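Local structure of staphylococcus aureus CymR (Staphylococcus aureus, 3T8R) at residues Q103-L106 and W107-R111. The protein probably binds DNA as a dimeric Rrf2-type transcriptional regulator that senses oxidation through a thiol and governs stress resistance and the oxidative response. Numbering follows the deposited sequence.
Sequences QKQL and WIRMR
Trp107 turns its indole back along the helix 101-119 and lies beside Gln103, one turn earlier, in an i to i+4 pairing typical of an alpha-helix. The backbone evidence is the bond from Trp107 N to Gln103 O, 3.1 Å long with an N-H...O angle of 162°. That same carbonyl oxygen also sits over one face of the indole, offset toward its rim, because Trp107 CG stands anti to its own carbonyl carbon (chi1 -51°). The Gln103 side chain runs alongside the ring in the same direction, its amide plane turned 77° from the indole, and NE2 comes to 3.2 Å from Trp107 CZ2. Both polar ends look elsewhere: Trp107 NE1 donates to Glu99, while Gln103 OE1 is hydrogen-bonded to Thr15 OG1 and NE2 to the backbone O of Arg11, both of the second subunit, placing this face of the helix at the dimer interface.

Ile108 continues the ladder, its N bonding Lys104 O at 3.2 Å. The Gln105 side chain crosses that of Ile108 at about a right angle, with OE1 3.7 Å from Ile108 CB.

Arg109 N reaches Gln105 O at 2.9 Å. Bent at chi3, its side chain brings the guanidinium back against Leu106, whose CD1 lies over one face, offset toward the rim, 3.6 Å from Arg109 NH2; NH1 meanwhile bonds Thr121 of the second subunit. Met110 N bonds Leu106 O at 3.0 Å, and the Met110 sulfur lies in the indole plane at the edge of Trp107, with Met110 SD 4.3 Å from Leu106 CG.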
# COMPACT_ATOMS: atom_id res chain seq x y z
N GLN A 103 13.44 9.31 -1.75
CA GLN A 103 12.11 8.85 -2.15
C GLN A 103 12.02 7.33 -2.12
O GLN A 103 11.02 6.76 -1.69
CB GLN A 103 11.75 9.38 -3.53
CG GLN A 103 10.36 9.02 -3.99
CD GLN A 103 9.91 9.87 -5.16
OE1 GLN A 103 10.46 10.95 -5.39
NE2 GLN A 103 8.89 9.42 -5.87
N LYS A 104 13.08 6.66 -2.58
CA LYS A 104 13.12 5.21 -2.46
C LYS A 104 12.98 4.78 -1.00
O LYS A 104 12.28 3.82 -0.70
CB LYS A 104 14.41 4.63 -3.06
CG LYS A 104 14.43 4.61 -4.58
CD LYS A 104 15.77 4.09 -5.09
CE LYS A 104 15.93 4.32 -6.59
NZ LYS A 104 15.34 3.21 -7.39
N GLN A 105 13.65 5.49 -0.08
CA GLN A 105 13.56 5.14 1.33
C GLN A 105 12.17 5.42 1.89
O GLN A 105 11.68 4.68 2.74
CB GLN A 105 14.65 5.84 2.14
CG GLN A 105 14.61 5.53 3.63
CD GLN A 105 14.72 4.04 3.92
OE1 GLN A 105 15.13 3.26 3.05
NE2 GLN A 105 14.34 3.63 5.13
N LEU A 106 11.54 6.48 1.41
CA LEU A 106 10.17 6.77 1.82
C LEU A 106 9.24 5.59 1.52
O LEU A 106 8.45 5.19 2.37
CB LEU A 106 9.66 8.02 1.10
CG LEU A 106 8.21 8.40 1.42
CD1 LEU A 106 8.04 8.67 2.90
CD2 LEU A 106 7.81 9.61 0.58
N TRP A 107 9.34 5.03 0.32
CA TRP A 107 8.51 3.88 -0.04
C TRP A 107 8.82 2.70 0.86
O TRP A 107 7.92 1.93 1.22
CB TRP A 107 8.70 3.45 -1.50
CG TRP A 107 8.58 4.51 -2.53
CD1 TRP A 107 9.39 4.67 -3.61
CD2 TRP A 107 7.59 5.54 -2.60
NE1 TRP A 107 8.97 5.75 -4.35
CE2 TRP A 107 7.87 6.29 -3.76
CE3 TRP A 107 6.50 5.89 -1.81
CZ2 TRP A 107 7.10 7.39 -4.13
CZ3 TRP A 107 5.74 6.98 -2.18
CH2 TRP A 107 6.04 7.72 -3.33
N ILE A 108 10.08 2.53 1.22
CA ILE A 108 10.47 1.44 2.11
C ILE A 108 9.80 1.65 3.46
O ILE A 108 9.32 0.69 4.08
CB ILE A 108 12.00 1.36 2.31
CG1 ILE A 108 12.70 0.99 1.00
CG2 ILE A 108 12.34 0.35 3.40
CD1 ILE A 108 12.16 -0.22 0.34
N ARG A 109 9.79 2.90 3.92
CA ARG A 109 9.16 3.24 5.20
C ARG A 109 7.67 2.92 5.17
O ARG A 109 7.12 2.41 6.15
CB ARG A 109 9.38 4.71 5.56
CG ARG A 109 10.58 4.96 6.46
CD ARG A 109 10.59 6.41 6.99
NE ARG A 109 10.95 7.37 5.94
CZ ARG A 109 10.53 8.63 5.88
NH1 ARG A 109 9.72 9.12 6.81
NH2 ARG A 109 10.92 9.40 4.87
N MET A 110 7.02 3.22 4.06
CA MET A 110 5.60 2.93 3.91
C MET A 110 5.36 1.42 3.94
O MET A 110 4.53 0.94 4.68
CB MET A 110 5.06 3.55 2.63
CG MET A 110 5.05 5.07 2.69
SD MET A 110 4.83 5.84 1.07
CE MET A 110 3.58 4.76 0.38
N ARG A 111 6.11 0.70 3.11
CA ARG A 111 6.05 -0.76 3.08
C ARG A 111 6.20 -1.36 4.47
O ARG A 111 5.40 -2.22 4.88
CB ARG A 111 7.17 -1.30 2.18
CG ARG A 111 7.21 -2.81 2.08
CD ARG A 111 8.55 -3.27 1.51
NE ARG A 111 9.62 -3.19 2.50
CZ ARG A 111 10.91 -3.41 2.22
NH1 ARG A 111 11.27 -3.70 0.98
NH2 ARG A 111 11.82 -3.32 3.17